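Local coordinates for protein inositol monophosphatase (Zymomonas mobilis, PDB 4N81) that probably hydrolyses phosphate monoesters such as inositol monophosphate, with magnesium as cofactor, as other members of the inositol monophosphatase superfamily do, at residues Gln52-Ile57 against Leu85-Gly90. Numbering follows the deposited sequence.
Sequences QAMRAI and LDPIDG. With SO4 (sulfate ion), chain B.
Leu85 of strand 81-86 and Met54 of helix 42-61 lie alongside each other and run in opposite directions, with Leu85 CD1 3.8 Å from Met54 CB. The same methyl is 4.5 Å from CG of Arg55, a marginal contact; Arg55 NE forms a salt bridge with Glu51. Asp86 turns its side chain away from the helix; its OD2 lies 3.0 Å from sulfate O3. At Pro87 the chain turns a corner and the residue again points toward the helix: its CG meets Met54 CE at 3.8 Å. Met54 is extended as far as its sulfur and then bends (chi3 -74°), which brings the terminal methyl against Pro87, with Leu85 CB a little farther from Met54 CE (4.2 Å). Beyond the corner Gly90, at the N-cap of helix 91-95, donates its N-H to sulfate O4 (2.9 Å, 144°); Thr91 N also binds the ion. Asp-Pro-Ile-Asp-Gly is the family's metal-binding signature; Asp86, Ile88 (through its carbonyl) and Asp89 are predicted magnesium ligands. The sulfate probably marks where a substrate phosphate would sit. Across to the helix only carbons touch, largely buried, so van der Waals packing holds this corner there without using the carboxylates, which probably serve the metal.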
ATOM      1  N   GLN A  52      -2.544 -26.016   3.729  1.00 25.45           N
ATOM      2  CA  GLN A  52      -2.974 -27.389   3.885  1.00 27.60           C
ATOM      3  C   GLN A  52      -4.085 -27.719   2.920  1.00 27.26           C
ATOM      4  O   GLN A  52      -4.066 -28.793   2.289  1.00 26.42           O
ATOM      5  CB  GLN A  52      -3.433 -27.662   5.332  1.00 30.72           C
ATOM      6  CG  GLN A  52      -2.296 -27.605   6.343  1.00 39.94           C
ATOM      7  CD  GLN A  52      -2.789 -27.578   7.790  1.00 47.76           C
ATOM      8  OE1 GLN A  52      -3.998 -27.646   8.055  1.00 49.08           O
ATOM      9  NE2 GLN A  52      -1.850 -27.465   8.732  1.00 51.88           N
ATOM     10  N   ALA A  53      -5.041 -26.802   2.756  1.00 25.78           N
ATOM     11  CA  ALA A  53      -6.139 -27.134   1.837  1.00 28.90           C
ATOM     12  C   ALA A  53      -5.666 -27.254   0.372  1.00 27.05           C
ATOM     13  O   ALA A  53      -6.070 -28.188  -0.372  1.00 27.48           O
ATOM     14  CB  ALA A  53      -7.290 -26.103   1.964  1.00 27.12           C
ATOM     15  N   MET A  54      -4.768 -26.343  -0.030  1.00 25.51           N
ATOM     16  CA  MET A  54      -4.270 -26.408  -1.408  1.00 25.57           C
ATOM     17  C   MET A  54      -3.430 -27.671  -1.632  1.00 27.18           C
ATOM     18  O   MET A  54      -3.515 -28.307  -2.693  1.00 27.74           O
ATOM     19  CB  MET A  54      -3.442 -25.169  -1.771  1.00 21.44           C
ATOM     20  CG  MET A  54      -4.251 -23.869  -1.846  1.00 22.55           C
ATOM     21  SD  MET A  54      -3.272 -22.459  -2.471  1.00 22.79           S
ATOM     22  CE  MET A  54      -2.264 -22.140  -1.042  1.00 17.95           C
ATOM     23  N   ARG A  55      -2.629 -28.035  -0.632  1.00 28.26           N
ATOM     24  CA  ARG A  55      -1.823 -29.252  -0.753  1.00 34.82           C
ATOM     25  C   ARG A  55      -2.685 -30.481  -0.867  1.00 34.63           C
ATOM     26  O   ARG A  55      -2.345 -31.418  -1.626  1.00 33.90           O
ATOM     27  CB  ARG A  55      -0.904 -29.421   0.459  1.00 40.86           C
ATOM     28  CG  ARG A  55       0.305 -28.501   0.469  1.00 44.80           C
ATOM     29  CD  ARG A  55       1.229 -28.814   1.638  1.00 52.60           C
ATOM     30  NE  ARG A  55       2.635 -28.744   1.249  1.00 56.37           N
ATOM     31  CZ  ARG A  55       3.320 -29.786   0.796  1.00 60.70           C
ATOM     32  NH1 ARG A  55       2.724 -30.972   0.688  1.00 64.54           N
ATOM     33  NH2 ARG A  55       4.598 -29.648   0.464  1.00 62.18           N
ATOM     34  N   ALA A  56      -3.803 -30.507  -0.137  1.00 32.85           N
ATOM     35  CA  ALA A  56      -4.648 -31.723  -0.189  1.00 38.03           C
ATOM     36  C   ALA A  56      -5.249 -31.859  -1.579  1.00 37.20           C
ATOM     37  O   ALA A  56      -5.331 -32.993  -2.155  1.00 32.56           O
ATOM     38  CB  ALA A  56      -5.763 -31.669   0.850  1.00 30.85           C
ATOM     39  N   ILE A  57      -5.635 -30.702  -2.135  1.00 33.07           N
ATOM     40  CA  ILE A  57      -6.173 -30.756  -3.492  1.00 31.88           C
ATOM     41  C   ILE A  57      -5.094 -31.186  -4.499  1.00 35.51           C
ATOM     42  O   ILE A  57      -5.358 -32.019  -5.380  1.00 34.34           O
ATOM     43  CB  ILE A  57      -6.769 -29.391  -3.917  1.00 33.07           C
ATOM     44  CG1 ILE A  57      -8.064 -29.139  -3.152  1.00 33.67           C
ATOM     45  CG2 ILE A  57      -7.009 -29.328  -5.444  1.00 29.78           C
ATOM     46  CD1 ILE A  57      -8.471 -27.663  -3.170  1.00 29.90           C
ATOM     47  N   LEU A  85       3.502 -22.680  -3.955  1.00 20.82           N
ATOM     48  CA  LEU A  85       2.401 -21.969  -3.292  1.00 16.81           C
ATOM     49  C   LEU A  85       2.930 -20.962  -2.274  1.00 19.94           C
ATOM     50  O   LEU A  85       3.837 -21.274  -1.505  1.00 19.17           O
ATOM     51  CB  LEU A  85       1.529 -22.970  -2.539  1.00 17.94           C
ATOM     52  CG  LEU A  85       1.127 -24.196  -3.373  1.00 23.56           C
ATOM     53  CD1 LEU A  85       0.326 -25.171  -2.548  1.00 24.01           C
ATOM     54  CD2 LEU A  85       0.356 -23.800  -4.615  1.00 23.86           C
ATOM     55  N   ASP A  86       2.392 -19.752  -2.284  1.00 14.86           N
ATOM     56  CA  ASP A  86       2.597 -18.828  -1.188  1.00 14.19           C
ATOM     57  C   ASP A  86       1.214 -18.294  -0.775  1.00 15.59           C
ATOM     58  O   ASP A  86       0.683 -17.388  -1.445  1.00 16.66           O
ATOM     59  CB  ASP A  86       3.515 -17.664  -1.598  1.00 14.45           C
ATOM     60  CG  ASP A  86       4.057 -16.902  -0.370  1.00 17.67           C
ATOM     61  OD1 ASP A  86       3.800 -17.377   0.761  1.00 19.90           O
ATOM     62  OD2 ASP A  86       4.741 -15.863  -0.535  1.00 17.71           O
ATOM     63  N   PRO A  87       0.596 -18.865   0.281  1.00 14.61           N
ATOM     64  CA  PRO A  87      -0.791 -18.434   0.574  1.00 14.53           C
ATOM     65  C   PRO A  87      -0.930 -16.925   0.812  1.00 16.60           C
ATOM     66  O   PRO A  87      -1.900 -16.316   0.383  1.00 14.64           O
ATOM     67  CB  PRO A  87      -1.082 -19.152   1.912  1.00 15.36           C
ATOM     68  CG  PRO A  87      -0.253 -20.478   1.782  1.00 16.78           C
ATOM     69  CD  PRO A  87       1.024 -20.040   1.088  1.00 17.08           C
ATOM     70  N   ILE A  88       0.070 -16.337   1.464  1.00 13.49           N
ATOM     71  CA  ILE A  88       0.068 -14.900   1.760  1.00 12.14           C
ATOM     72  C   ILE A  88       1.462 -14.331   1.455  1.00 14.06           C
ATOM     73  O   ILE A  88       2.351 -14.329   2.297  1.00 16.41           O
ATOM     74  CB  ILE A  88      -0.330 -14.612   3.228  1.00 12.32           C
ATOM     75  CG1 ILE A  88      -1.740 -15.200   3.520  1.00 14.13           C
ATOM     76  CG2 ILE A  88      -0.307 -13.082   3.530  1.00 12.89           C
ATOM     77  CD1 ILE A  88      -2.128 -15.170   5.012  1.00 13.87           C
ATOM     78  N   ASP A  89       1.638 -13.835   0.240  1.00 12.72           N
ATOM     79  CA  ASP A  89       2.842 -13.083  -0.062  1.00 10.58           C
ATOM     80  C   ASP A  89       2.566 -11.649   0.377  1.00 11.22           C
ATOM     81  O   ASP A  89       1.552 -11.075  -0.013  1.00 12.34           O
ATOM     82  CB  ASP A  89       3.133 -13.127  -1.559  1.00 10.39           C
ATOM     83  CG  ASP A  89       4.417 -12.395  -1.888  1.00 11.53           C
ATOM     84  OD1 ASP A  89       4.334 -11.328  -2.546  1.00  9.94           O
ATOM     85  OD2 ASP A  89       5.483 -12.871  -1.447  1.00 11.77           O
ATOM     86  N   GLY A  90       3.482 -11.062   1.153  1.00 12.51           N
ATOM     87  CA  GLY A  90       3.231  -9.791   1.815  1.00 11.38           C
ATOM     88  C   GLY A  90       2.705 -10.054   3.220  1.00 10.56           C
ATOM     89  O   GLY A  90       1.743  -9.398   3.672  1.00 11.93           O
TER
HETATM   90  S   SO4 B 301       6.434 -13.228   2.624  1.00 38.20           S
HETATM   91  O1  SO4 B 301       6.124 -13.905   3.922  1.00 44.03           O
HETATM   92  O2  SO4 B 301       7.915 -13.206   2.463  1.00 43.43           O
HETATM   93  O3  SO4 B 301       5.934 -14.028   1.515  1.00 20.51           O
HETATM   94  O4  SO4 B 301       5.902 -11.806   2.595  1.00 26.91           O